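Local coordinates for protein shikimate dehydrogenase (NADP(+)) (Thermotoga maritima, PDB 3U62) that probably catalyses the reversible NADPH-linked reduction of 3-dehydroshikimate to shikimate on the way to chorismate and the aromatic amino acids, at residues V105-P110 and A167-N172; P110-G115 and D134-N139; A122-L127 and L148-K153. All blocks are in the same frame, centred on the assembly; numbering follows the deposited sequence.

Contact 1 of 3, residues V105-P110 and A167-N172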
ATOM      1  N   VAL A 105       2.913  -7.008 -16.849  1.00 10.85           N
ATOM      2  CA  VAL A 105       3.291  -5.641 -17.213  1.00 12.09           C
ATOM      3  C   VAL A 105       4.798  -5.426 -17.068  1.00 12.71           C
ATOM      4  O   VAL A 105       5.386  -5.771 -16.039  1.00 13.95           O
ATOM      5  CB  VAL A 105       2.522  -4.591 -16.355  1.00 13.23           C
ATOM      6  CG1 VAL A 105       2.922  -3.166 -16.731  1.00 14.71           C
ATOM      7  CG2 VAL A 105       1.017  -4.771 -16.503  1.00 14.77           C
ATOM      8  N   GLU A 106       5.412  -4.864 -18.106  1.00 11.89           N
ATOM      9  CA  GLU A 106       6.803  -4.434 -18.040  1.00 13.04           C
ATOM     10  C   GLU A 106       6.853  -3.032 -17.437  1.00 13.51           C
ATOM     11  O   GLU A 106       6.270  -2.093 -17.983  1.00 14.37           O
ATOM     12  CB  GLU A 106       7.444  -4.439 -19.435  1.00 15.90           C
ATOM     13  CG  GLU A 106       8.925  -4.054 -19.447  1.00 16.39           C
ATOM     14  CD  GLU A 106       9.477  -3.793 -20.843  1.00 23.98           C
ATOM     15  OE1 GLU A 106       8.719  -3.899 -21.831  1.00 26.77           O
ATOM     16  OE2 GLU A 106      10.682  -3.476 -20.949  1.00 25.31           O
ATOM     17  N   VAL A 107       7.538  -2.903 -16.304  1.00 12.57           N
ATOM     18  CA  VAL A 107       7.716  -1.601 -15.666  1.00 12.87           C
ATOM     19  C   VAL A 107       8.926  -0.904 -16.283  1.00 11.68           C
ATOM     20  O   VAL A 107      10.071  -1.317 -16.080  1.00 15.34           O
ATOM     21  CB  VAL A 107       7.856  -1.717 -14.125  1.00 12.43           C
ATOM     22  CG1 VAL A 107       8.201  -0.369 -13.506  1.00 14.48           C
ATOM     23  CG2 VAL A 107       6.569  -2.252 -13.515  1.00 15.13           C
ATOM     24  N   LYS A 108       8.654   0.145 -17.054  1.00 11.79           N
ATOM     25  CA  LYS A 108       9.700   0.890 -17.749  1.00 11.83           C
ATOM     26  C   LYS A 108      10.368   1.908 -16.827  1.00 11.24           C
ATOM     27  O   LYS A 108       9.720   2.494 -15.954  1.00 10.85           O
ATOM     28  CB  LYS A 108       9.140   1.566 -19.004  1.00 12.38           C
ATOM     29  CG  LYS A 108       8.695   0.591 -20.088  1.00 14.94           C
ATOM     30  CD  LYS A 108       8.191   1.319 -21.323  1.00 20.89           C
ATOM     31  CE  LYS A 108       7.713   0.340 -22.381  1.00 25.20           C
ATOM     32  NZ  LYS A 108       7.060   1.040 -23.531  1.00 31.74           N
ATOM     33  N   GLU A 109      11.666   2.108 -17.035  1.00 12.04           N
ATOM     34  CA  GLU A 109      12.489   2.957 -16.178  1.00 11.56           C
ATOM     35  C   GLU A 109      12.965   4.203 -16.920  1.00 11.35           C
ATOM     36  O   GLU A 109      13.027   4.197 -18.151  1.00 12.87           O
ATOM     37  CB  GLU A 109      13.702   2.176 -15.680  1.00 14.41           C
ATOM     38  CG  GLU A 109      13.358   0.977 -14.823  1.00 16.41           C
ATOM     39  CD  GLU A 109      14.571   0.129 -14.506  1.00 14.70           C
ATOM     40  OE1 GLU A 109      14.487  -1.106 -14.669  1.00 16.07           O
ATOM     41  OE2 GLU A 109      15.611   0.689 -14.097  1.00 15.59           O
ATOM     42  N   PRO A 110      13.320   5.277 -16.182  1.00 10.02           N
ATOM     43  CA  PRO A 110      13.325   5.434 -14.719  1.00  9.52           C
ATOM     44  C   PRO A 110      11.934   5.424 -14.094  1.00  8.46           C
ATOM     45  O   PRO A 110      10.947   5.757 -14.755  1.00  9.01           O
ATOM     46  CB  PRO A 110      13.969   6.810 -14.519  1.00 10.39           C
ATOM     47  CG  PRO A 110      14.740   7.051 -15.771  1.00 11.60           C
ATOM     48  CD  PRO A 110      13.899   6.458 -16.843  1.00 11.57           C
ATOM     49  N   ALA A 167      11.250  10.478 -16.665  1.00 11.00           N
ATOM     50  CA  ALA A 167      10.903   9.125 -16.232  1.00  9.68           C
ATOM     51  C   ALA A 167       9.906   8.441 -17.164  1.00 10.20           C
ATOM     52  O   ALA A 167       9.322   9.079 -18.044  1.00 10.94           O
ATOM     53  CB  ALA A 167      10.364   9.155 -14.811  1.00 10.44           C
ATOM     54  N   LYS A 168       9.718   7.138 -16.959  1.00  8.97           N
ATOM     55  CA  LYS A 168       8.772   6.354 -17.751  1.00  8.93           C
ATOM     56  C   LYS A 168       7.630   5.769 -16.918  1.00  8.36           C
ATOM     57  O   LYS A 168       6.579   5.428 -17.463  1.00  8.43           O
ATOM     58  CB  LYS A 168       9.496   5.245 -18.522  1.00 10.73           C
ATOM     59  CG  LYS A 168      10.387   5.756 -19.643  1.00 14.62           C
ATOM     60  CD  LYS A 168      10.762   4.646 -20.607  1.00 15.55           C
ATOM     61  CE  LYS A 168      11.674   5.162 -21.708  1.00 22.58           C
ATOM     62  NZ  LYS A 168      11.906   4.134 -22.764  1.00 25.49           N
ATOM     63  N   SER A 169       7.836   5.657 -15.608  1.00  7.77           N
ATOM     64  CA  SER A 169       6.790   5.187 -14.697  1.00  7.74           C
ATOM     65  C   SER A 169       6.673   6.083 -13.471  1.00  7.24           C
ATOM     66  O   SER A 169       7.677   6.588 -12.962  1.00  9.14           O
ATOM     67  CB  SER A 169       7.052   3.743 -14.261  1.00  8.58           C
ATOM     68  OG  SER A 169       7.076   2.868 -15.378  1.00  8.70           O
ATOM     69  N   LEU A 170       5.440   6.271 -13.004  1.00  7.93           N
ATOM     70  CA  LEU A 170       5.162   7.080 -11.821  1.00  7.41           C
ATOM     71  C   LEU A 170       4.260   6.332 -10.840  1.00  7.21           C
ATOM     72  O   LEU A 170       3.205   5.819 -11.218  1.00  7.49           O
ATOM     73  CB  LEU A 170       4.518   8.414 -12.219  1.00  8.34           C
ATOM     74  CG  LEU A 170       4.027   9.358 -11.114  1.00  8.97           C
ATOM     75  CD1 LEU A 170       5.189   9.925 -10.311  1.00  9.13           C
ATOM     76  CD2 LEU A 170       3.193  10.480 -11.700  1.00  9.21           C
ATOM     77  N   PHE A 171       4.694   6.279  -9.582  1.00  6.82           N
ATOM     78  CA  PHE A 171       3.921   5.689  -8.494  1.00  6.69           C
ATOM     79  C   PHE A 171       3.608   6.759  -7.455  1.00  8.00           C
ATOM     80  O   PHE A 171       4.529   7.369  -6.901  1.00  9.66           O
ATOM     81  CB  PHE A 171       4.714   4.569  -7.804  1.00  7.52           C
ATOM     82  CG  PHE A 171       4.834   3.299  -8.605  1.00  7.37           C
ATOM     83  CD1 PHE A 171       5.675   3.230  -9.711  1.00  8.99           C
ATOM     84  CD2 PHE A 171       4.135   2.156  -8.225  1.00  8.92           C
ATOM     85  CE1 PHE A 171       5.798   2.051 -10.446  1.00 10.21           C
ATOM     86  CE2 PHE A 171       4.252   0.972  -8.956  1.00  8.03           C
ATOM     87  CZ  PHE A 171       5.086   0.922 -10.067  1.00  9.11           C
ATOM     88  N   ASN A 172       2.325   6.999  -7.190  1.00  8.08           N
ATOM     89  CA  ASN A 172       1.951   7.756  -6.001  1.00  7.50           C
ATOM     90  C   ASN A 172       1.703   6.800  -4.847  1.00  7.74           C
ATOM     91  O   ASN A 172       0.879   5.888  -4.958  1.00  9.36           O
ATOM     92  CB  ASN A 172       0.711   8.626  -6.213  1.00  8.36           C
ATOM     93  CG  ASN A 172       0.216   9.251  -4.911  1.00  9.14           C
ATOM     94  OD1 ASN A 172      -0.924   9.042  -4.496  1.00 13.82           O
ATOM     95  ND2 ASN A 172       1.088  10.006  -4.246  1.00  7.05           N
TER
HETATM   96  O   HOH W   1       6.178   1.222 -17.285  1.00 11.27           O
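P110 and S169 meet at the tight end of this contact, where the loop 105-110, just before strand 111-114, reaches the start of strand 169-172. The carbonyl oxygen of P110 takes two backbone donors at once, K168 N at 2.9 Å and S169 N at 3.2 Å. A167 CB closes on the same oxygen, 3.4 Å from P110 O.

S169 binds a second carbonyl through its side chain. Its hydroxyl, set beside its own backbone N with chi1 -60°, gives its proton to a lone pair of K108 O, with 2.7 Å between OG and O. A water bridges the same OG to K108 N, accepting from that amide and donating to the hydroxyl, so the serine is tied to both backbone polar groups of K108. V107 CG1 comes up to S169 OG at 3.9 Å.

Whereas A167 and S169 are buried, the lysines form the looser side, K168 exposed to solvent and K108 partly so. K108 CB rests on K168 CB at 3.7 Å, and the extended K168 chain runs past E109 O, with CD 3.4 Å from that oxygen. The two ammonium groups stay apart, NZ to NZ 5.8 Å, and their like charges would probably discourage closer approach. E109 OE2 accepts from the backbone amides of K133 and D134. This is the N-terminal end of two neighbouring inner strands, 111-114 and 169-172, of a Rossmann-type parallel sheet.

Contact 2 of 3, residues P110-G115 and D134-N139. With SO4 (sulfate ion), chain E.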
ATOM      1  N   PRO A 110      13.320   5.277 -16.182  1.00 10.02           N
ATOM      2  CA  PRO A 110      13.325   5.434 -14.719  1.00  9.52           C
ATOM      3  C   PRO A 110      11.934   5.424 -14.094  1.00  8.46           C
ATOM      4  O   PRO A 110      10.947   5.757 -14.755  1.00  9.01           O
ATOM      5  CB  PRO A 110      13.969   6.810 -14.519  1.00 10.39           C
ATOM      6  CG  PRO A 110      14.740   7.051 -15.771  1.00 11.60           C
ATOM      7  CD  PRO A 110      13.899   6.458 -16.843  1.00 11.57           C
ATOM      8  N   VAL A 111      11.880   5.043 -12.821  1.00  8.13           N
ATOM      9  CA  VAL A 111      10.635   4.993 -12.066  1.00  7.71           C
ATOM     10  C   VAL A 111      10.660   6.042 -10.959  1.00  7.05           C
ATOM     11  O   VAL A 111      11.603   6.095 -10.166  1.00  8.02           O
ATOM     12  CB  VAL A 111      10.407   3.591 -11.446  1.00  7.71           C
ATOM     13  CG1 VAL A 111       9.092   3.545 -10.686  1.00  9.89           C
ATOM     14  CG2 VAL A 111      10.431   2.514 -12.524  1.00  9.38           C
ATOM     15  N   VAL A 112       9.625   6.878 -10.916  1.00  7.67           N
ATOM     16  CA  VAL A 112       9.462   7.856  -9.842  1.00  7.78           C
ATOM     17  C   VAL A 112       8.469   7.318  -8.810  1.00  7.54           C
ATOM     18  O   VAL A 112       7.372   6.873  -9.159  1.00  8.04           O
ATOM     19  CB  VAL A 112       8.987   9.238 -10.377  1.00  8.21           C
ATOM     20  CG1 VAL A 112       8.701  10.202  -9.230  1.00  7.82           C
ATOM     21  CG2 VAL A 112      10.035   9.838 -11.300  1.00  8.96           C
ATOM     22  N   VAL A 113       8.878   7.354  -7.545  1.00  6.94           N
ATOM     23  CA  VAL A 113       8.023   6.967  -6.429  1.00  7.19           C
ATOM     24  C   VAL A 113       7.768   8.203  -5.569  1.00  6.79           C
ATOM     25  O   VAL A 113       8.706   8.791  -5.025  1.00  7.35           O
ATOM     26  CB  VAL A 113       8.671   5.842  -5.577  1.00  6.50           C
ATOM     27  CG1 VAL A 113       7.797   5.495  -4.376  1.00  9.14           C
ATOM     28  CG2 VAL A 113       8.925   4.600  -6.425  1.00  7.70           C
ATOM     29  N   VAL A 114       6.503   8.604  -5.461  1.00  7.20           N
ATOM     30  CA  VAL A 114       6.129   9.767  -4.655  1.00  7.46           C
ATOM     31  C   VAL A 114       5.805   9.321  -3.233  1.00  7.20           C
ATOM     32  O   VAL A 114       4.913   8.497  -3.018  1.00  7.76           O
ATOM     33  CB  VAL A 114       4.932  10.547  -5.258  1.00  7.56           C
ATOM     34  CG1 VAL A 114       4.696  11.848  -4.497  1.00  9.30           C
ATOM     35  CG2 VAL A 114       5.165  10.837  -6.731  1.00  9.18           C
ATOM     36  N   GLY A 115       6.542   9.873  -2.273  1.00  7.52           N
ATOM     37  CA  GLY A 115       6.409   9.496  -0.870  1.00  8.42           C
ATOM     38  C   GLY A 115       7.577   8.655  -0.391  1.00  7.55           C
ATOM     39  O   GLY A 115       8.308   8.074  -1.197  1.00  9.24           O
ATOM     40  N   ASP A 134      16.603   1.868 -11.737  1.00 11.08           N
ATOM     41  CA  ASP A 134      16.616   3.324 -11.671  1.00 11.62           C
ATOM     42  C   ASP A 134      15.352   3.845 -10.990  1.00 10.16           C
ATOM     43  O   ASP A 134      14.322   4.054 -11.639  1.00 10.54           O
ATOM     44  CB  ASP A 134      16.757   3.905 -13.082  1.00 12.87           C
ATOM     45  CG  ASP A 134      17.462   5.252 -13.102  1.00 18.17           C
ATOM     46  OD1 ASP A 134      17.800   5.784 -12.022  1.00 20.36           O
ATOM     47  OD2 ASP A 134      17.679   5.783 -14.211  1.00 21.14           O
ATOM     48  N   ILE A 135      15.441   4.041  -9.676  1.00  8.36           N
ATOM     49  CA  ILE A 135      14.300   4.477  -8.874  1.00  8.47           C
ATOM     50  C   ILE A 135      14.578   5.836  -8.237  1.00  8.64           C
ATOM     51  O   ILE A 135      15.577   6.015  -7.534  1.00 10.07           O
ATOM     52  CB  ILE A 135      13.922   3.434  -7.785  1.00  8.77           C
ATOM     53  CG1 ILE A 135      13.656   2.064  -8.420  1.00  9.17           C
ATOM     54  CG2 ILE A 135      12.695   3.900  -6.991  1.00  9.93           C
ATOM     55  CD1 ILE A 135      13.714   0.893  -7.450  1.00 10.73           C
ATOM     56  N   TRP A 136      13.684   6.785  -8.500  1.00  8.74           N
ATOM     57  CA  TRP A 136      13.793   8.136  -7.968  1.00  8.08           C
ATOM     58  C   TRP A 136      12.642   8.412  -7.014  1.00  7.63           C
ATOM     59  O   TRP A 136      11.477   8.433  -7.417  1.00  9.04           O
ATOM     60  CB  TRP A 136      13.781   9.172  -9.097  1.00  9.27           C
ATOM     61  CG  TRP A 136      14.824   8.969 -10.163  1.00  9.03           C
ATOM     62  CD1 TRP A 136      16.011   8.299 -10.041  1.00 11.24           C
ATOM     63  CD2 TRP A 136      14.788   9.475 -11.504  1.00  9.17           C
ATOM     64  NE1 TRP A 136      16.702   8.338 -11.226  1.00 12.03           N
ATOM     65  CE2 TRP A 136      15.978   9.056 -12.140  1.00 10.56           C
ATOM     66  CE3 TRP A 136      13.861  10.236 -12.232  1.00 11.11           C
ATOM     67  CZ2 TRP A 136      16.269   9.375 -13.471  1.00 11.33           C
ATOM     68  CZ3 TRP A 136      14.150  10.551 -13.556  1.00 12.72           C
ATOM     69  CH2 TRP A 136      15.346  10.121 -14.160  1.00 12.10           C
ATOM     70  N   VAL A 137      12.976   8.614  -5.746  1.00  7.29           N
ATOM     71  CA  VAL A 137      11.984   8.934  -4.730  1.00  6.81           C
ATOM     72  C   VAL A 137      11.816  10.447  -4.640  1.00  7.93           C
ATOM     73  O   VAL A 137      12.797  11.188  -4.565  1.00  9.51           O
ATOM     74  CB  VAL A 137      12.368   8.344  -3.349  1.00  7.98           C
ATOM     75  CG1 VAL A 137      11.411   8.816  -2.259  1.00 10.39           C
ATOM     76  CG2 VAL A 137      12.394   6.825  -3.407  1.00 10.89           C
ATOM     77  N   VAL A 138      10.564  10.895  -4.671  1.00  7.32           N
ATOM     78  CA  VAL A 138      10.230  12.301  -4.483  1.00  7.95           C
ATOM     79  C   VAL A 138       9.317  12.390  -3.267  1.00  8.35           C
ATOM     80  O   VAL A 138       8.194  11.881  -3.293  1.00  8.88           O
ATOM     81  CB  VAL A 138       9.529  12.893  -5.730  1.00  9.32           C
ATOM     82  CG1 VAL A 138       9.191  14.359  -5.517  1.00 11.18           C
ATOM     83  CG2 VAL A 138      10.403  12.731  -6.962  1.00 10.73           C
ATOM     84  N   ASN A 139       9.800  13.013  -2.197  1.00  9.14           N
ATOM     85  CA  ASN A 139       9.025  13.067  -0.959  1.00  9.13           C
ATOM     86  C   ASN A 139       9.015  14.432  -0.266  1.00  9.50           C
ATOM     87  O   ASN A 139       9.680  15.374  -0.705  1.00 10.90           O
ATOM     88  CB  ASN A 139       9.454  11.949   0.002  1.00 10.03           C
ATOM     89  CG  ASN A 139      10.680  12.309   0.818  1.00 11.20           C
ATOM     90  OD1 ASN A 139      11.719  12.694   0.278  1.00 13.50           O
ATOM     91  ND2 ASN A 139      10.567  12.179   2.136  1.00 10.06           N
TER
HETATM   92  S   SO4 E 503       6.485  11.859   2.610  1.00 11.97           S
HETATM   93  O1  SO4 E 503       5.514  12.438   3.535  1.00 17.79           O
HETATM   94  O2  SO4 E 503       7.839  12.137   3.087  1.00 17.66           O
HETATM   95  O3  SO4 E 503       6.311  12.453   1.288  1.00 12.01           O
HETATM   96  O4  SO4 E 503       6.278  10.415   2.524  1.00 17.78           O
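P110 and W136 pack side by side at the start of this strand pair, the proline CB lying over one face of the indole in a CH-pi contact, 3.6 Å from the centroid of the six-membered ring. P110 CG reaches the rim at W136 CH2. The indole NE1 makes a weak bond to D134 OD1, bent to 122° at the hydrogen. An alanine in place of W136 would probably leave one side of the P110 ring without its aromatic cover and D134 OD1 without this donor.

Behind this pair, five backbone bonds join segments 110-115 and 134-139 as parallel strands. V111 N donates to D134 O and W136 N to V111 O; V113 N then goes to W136 O, V138 N to V113 O and G115 N to V138 O. On the other side of 111-114, V112 O accepts from the backbone of F171, and T173 OG1 bonds to V114 O.

V112 and V138 pack on the face of the sheet that W136 shares, CG1 to CG2 at 3.8 Å; V113 and I135 pack on the opposite one, where their CG2 methyls are 3.9 Å apart.

At the C-terminal end G115 O is buried without a partner in the model, V137 CG1 lying 3.4 Å from it. N139 ND2 donates to sulfate O2 at 2.9 Å and makes a weak second bond to T141 O. The ion, probably from the crystallisation liquor, is also held by A116 N, R140 N and T141 OG1. G115 and N139 belong to predicted NADP(+)-binding sets, and an anion gripped by amides and a hydroxyl here is consistent with a pocket suited to cofactor phosphate.

Contact 3 of 3, residues A122-L127 and L148-K153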
ATOM      1  N   ALA A 122       7.402  -0.263   0.614  1.00  6.27           N
ATOM      2  CA  ALA A 122       6.854  -1.503   0.062  1.00  6.69           C
ATOM      3  C   ALA A 122       6.928  -1.509  -1.465  1.00  5.99           C
ATOM      4  O   ALA A 122       7.294  -2.521  -2.068  1.00  6.30           O
ATOM      5  CB  ALA A 122       5.424  -1.708   0.532  1.00  7.91           C
ATOM      6  N   VAL A 123       6.582  -0.379  -2.078  1.00  5.48           N
ATOM      7  CA  VAL A 123       6.650  -0.225  -3.532  1.00  6.93           C
ATOM      8  C   VAL A 123       8.094  -0.356  -4.028  1.00  6.90           C
ATOM      9  O   VAL A 123       8.350  -1.077  -4.995  1.00  6.60           O
ATOM     10  CB  VAL A 123       6.008   1.114  -3.997  1.00  6.74           C
ATOM     11  CG1 VAL A 123       6.381   1.442  -5.439  1.00  7.78           C
ATOM     12  CG2 VAL A 123       4.495   1.056  -3.842  1.00  8.14           C
ATOM     13  N   ILE A 124       9.024   0.322  -3.355  1.00  7.05           N
ATOM     14  CA  ILE A 124      10.445   0.248  -3.707  1.00  6.46           C
ATOM     15  C   ILE A 124      10.962  -1.192  -3.617  1.00  6.84           C
ATOM     16  O   ILE A 124      11.638  -1.668  -4.533  1.00  7.45           O
ATOM     17  CB  ILE A 124      11.316   1.197  -2.840  1.00  6.68           C
ATOM     18  CG1 ILE A 124      10.913   2.657  -3.075  1.00  7.58           C
ATOM     19  CG2 ILE A 124      12.805   1.008  -3.156  1.00  8.21           C
ATOM     20  CD1 ILE A 124      11.276   3.592  -1.926  1.00  9.11           C
ATOM     21  N   TYR A 125      10.629  -1.877  -2.523  1.00  6.11           N
ATOM     22  CA  TYR A 125      11.004  -3.279  -2.338  1.00  5.95           C
ATOM     23  C   TYR A 125      10.470  -4.138  -3.482  1.00  6.02           C
ATOM     24  O   TYR A 125      11.201  -4.962  -4.034  1.00  7.42           O
ATOM     25  CB  TYR A 125      10.496  -3.805  -0.992  1.00  6.58           C
ATOM     26  CG  TYR A 125      10.969  -5.204  -0.650  1.00  7.04           C
ATOM     27  CD1 TYR A 125      12.162  -5.407   0.045  1.00  8.42           C
ATOM     28  CD2 TYR A 125      10.219  -6.324  -1.012  1.00  7.62           C
ATOM     29  CE1 TYR A 125      12.599  -6.690   0.365  1.00  9.07           C
ATOM     30  CE2 TYR A 125      10.646  -7.609  -0.699  1.00  7.85           C
ATOM     31  CZ  TYR A 125      11.835  -7.786  -0.012  1.00  8.95           C
ATOM     32  OH  TYR A 125      12.261  -9.056   0.300  1.00 11.31           O
ATOM     33  N   ALA A 126       9.202  -3.930  -3.833  1.00  5.92           N
ATOM     34  CA  ALA A 126       8.565  -4.655  -4.931  1.00  6.10           C
ATOM     35  C   ALA A 126       9.280  -4.412  -6.260  1.00  6.84           C
ATOM     36  O   ALA A 126       9.553  -5.361  -7.003  1.00  7.19           O
ATOM     37  CB  ALA A 126       7.099  -4.271  -5.034  1.00  7.02           C
ATOM     38  N   LEU A 127       9.583  -3.146  -6.548  1.00  6.99           N
ATOM     39  CA  LEU A 127      10.280  -2.768  -7.779  1.00  6.03           C
ATOM     40  C   LEU A 127      11.659  -3.413  -7.873  1.00  6.65           C
ATOM     41  O   LEU A 127      12.040  -3.919  -8.931  1.00  6.63           O
ATOM     42  CB  LEU A 127      10.400  -1.244  -7.892  1.00  6.86           C
ATOM     43  CG  LEU A 127       9.122  -0.433  -8.124  1.00  8.28           C
ATOM     44  CD1 LEU A 127       9.363   1.038  -7.820  1.00  9.38           C
ATOM     45  CD2 LEU A 127       8.577  -0.613  -9.537  1.00 11.79           C
ATOM     46  N   LEU A 148      15.046   6.027   4.579  1.00 13.15           N
ATOM     47  CA  LEU A 148      15.261   5.280   3.340  1.00 13.17           C
ATOM     48  C   LEU A 148      16.691   4.770   3.240  1.00 13.05           C
ATOM     49  O   LEU A 148      17.642   5.559   3.209  1.00 14.81           O
ATOM     50  CB  LEU A 148      14.941   6.146   2.118  1.00 13.81           C
ATOM     51  CG  LEU A 148      13.483   6.511   1.824  1.00 18.31           C
ATOM     52  CD1 LEU A 148      13.437   7.550   0.705  1.00 16.52           C
ATOM     53  CD2 LEU A 148      12.661   5.281   1.446  1.00 20.47           C
ATOM     54  N   ASP A 149      16.836   3.448   3.187  1.00 12.16           N
ATOM     55  CA  ASP A 149      18.148   2.818   3.039  1.00 12.02           C
ATOM     56  C   ASP A 149      18.328   2.158   1.674  1.00 13.34           C
ATOM     57  O   ASP A 149      19.419   1.683   1.345  1.00 13.55           O
ATOM     58  CB  ASP A 149      18.379   1.794   4.155  1.00 12.01           C
ATOM     59  CG  ASP A 149      18.479   2.435   5.528  1.00 12.61           C
ATOM     60  OD1 ASP A 149      18.938   3.594   5.630  1.00 14.82           O
ATOM     61  OD2 ASP A 149      18.105   1.767   6.518  1.00 15.21           O
ATOM     62  N   PHE A 150      17.256   2.138   0.886  1.00 10.65           N
ATOM     63  CA  PHE A 150      17.257   1.529  -0.444  1.00  9.99           C
ATOM     64  C   PHE A 150      18.159   2.284  -1.427  1.00 10.81           C
ATOM     65  O   PHE A 150      18.402   3.480  -1.246  1.00 11.67           O
ATOM     66  CB  PHE A 150      15.831   1.477  -0.997  1.00 11.80           C
ATOM     67  CG  PHE A 150      14.923   0.527  -0.266  1.00 10.60           C
ATOM     68  CD1 PHE A 150      13.901   1.010   0.544  1.00 10.99           C
ATOM     69  CD2 PHE A 150      15.083  -0.850  -0.393  1.00 12.25           C
ATOM     70  CE1 PHE A 150      13.052   0.135   1.220  1.00 11.61           C
ATOM     71  CE2 PHE A 150      14.240  -1.733   0.279  1.00 12.96           C
ATOM     72  CZ  PHE A 150      13.222  -1.239   1.088  1.00 13.42           C
ATOM     73  N   PRO A 151      18.654   1.587  -2.473  1.00 10.65           N
ATOM     74  CA  PRO A 151      19.500   2.222  -3.489  1.00 11.73           C
ATOM     75  C   PRO A 151      18.678   3.080  -4.455  1.00 11.49           C
ATOM     76  O   PRO A 151      18.457   2.703  -5.610  1.00 14.61           O
ATOM     77  CB  PRO A 151      20.145   1.029  -4.205  1.00 12.16           C
ATOM     78  CG  PRO A 151      19.178  -0.083  -4.032  1.00 11.27           C
ATOM     79  CD  PRO A 151      18.494   0.139  -2.714  1.00 13.12           C
ATOM     80  N   VAL A 152      18.233   4.230  -3.958  1.00 10.81           N
ATOM     81  CA  VAL A 152      17.394   5.151  -4.716  1.00 11.24           C
ATOM     82  C   VAL A 152      18.019   6.543  -4.726  1.00 11.64           C
ATOM     83  O   VAL A 152      18.899   6.842  -3.914  1.00 12.69           O
ATOM     84  CB  VAL A 152      15.955   5.233  -4.122  1.00 11.09           C
ATOM     85  CG1 VAL A 152      15.246   3.885  -4.212  1.00 11.22           C
ATOM     86  CG2 VAL A 152      15.979   5.738  -2.674  1.00 12.52           C
ATOM     87  N   LYS A 153      17.575   7.388  -5.653  1.00 11.42           N
ATOM     88  CA  LYS A 153      17.882   8.812  -5.591  1.00 11.94           C
ATOM     89  C   LYS A 153      16.701   9.516  -4.935  1.00 12.09           C
ATOM     90  O   LYS A 153      15.553   9.093  -5.102  1.00 13.37           O
ATOM     91  CB  LYS A 153      18.158   9.379  -6.984  1.00 14.32           C
ATOM     92  CG  LYS A 153      19.432   8.837  -7.617  1.00 17.46           C
ATOM     93  CD  LYS A 153      19.740   9.512  -8.937  1.00 23.47           C
ATOM     94  CE  LYS A 153      21.038   8.981  -9.532  1.00 27.13           C
ATOM     95  NZ  LYS A 153      21.418   9.695 -10.783  1.00 30.47           N
TER
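I124 and F150 carry this contact, and the interaction between them is CH-pi. The CG2 methyl of I124 sits over one face of the F150 ring, 4.0 Å from its centroid and off centre, since its nearest ring atom is CG at 3.6 Å. The methyl also touches F150 CB, at the base of the ring.

Aliphatic packing makes up the second group. The same I124 CG2 touches V152 CG1 at 3.9 Å, so one methyl meets both the ring and the valine. The other end of I124 goes to L148: CD1 meets L148 CD2 at 4.0 Å, the two side chains crossing at about a right angle.

Aromatic contact is slight. F150 CE2 comes to the edge of the Y125 ring, near its plane, 4.2 Å from CD1; Y125 also meets W95 edge-to-face.

The two segments are thus joined by apolar contacts alone. Backbone bonds serve other ends: V152 N bonds to F150 O around P151, the centre of an inverse gamma turn, and K153 pairs with I135 and V137 of strand 135-139. I124, L148 and V152 all reach V137. The arrangement is that of a Rossmann-type domain, in which the helix after the glycine-rich turn packs on the sheet and against the loop leading into its edge strand 153-156.

How the contacts relate
All three contacts lie in the cofactor domain; contacts 1 and 2 reach its parallel sheet and contact 3 covers it. Contacts 1 and 2 share P110, their centres 9 Å apart, and F171 O of contact 1 lies 2.7 Å from V114 N of contact 2. Contacts 2 and 3, also 9 Å apart between centres, join where V137 N meets K153 O at 2.7 Å and V137 CG2 packs on I124 CD1. L127 and V123 of contact 3 touch F171. The sulfate lies at contact 2, whose G115 is about 11 Å from the side chain of K63, the predicted proton acceptor; the L148 side chain comes about 5 Å from that of N139. Contact 1 lies away from these sites.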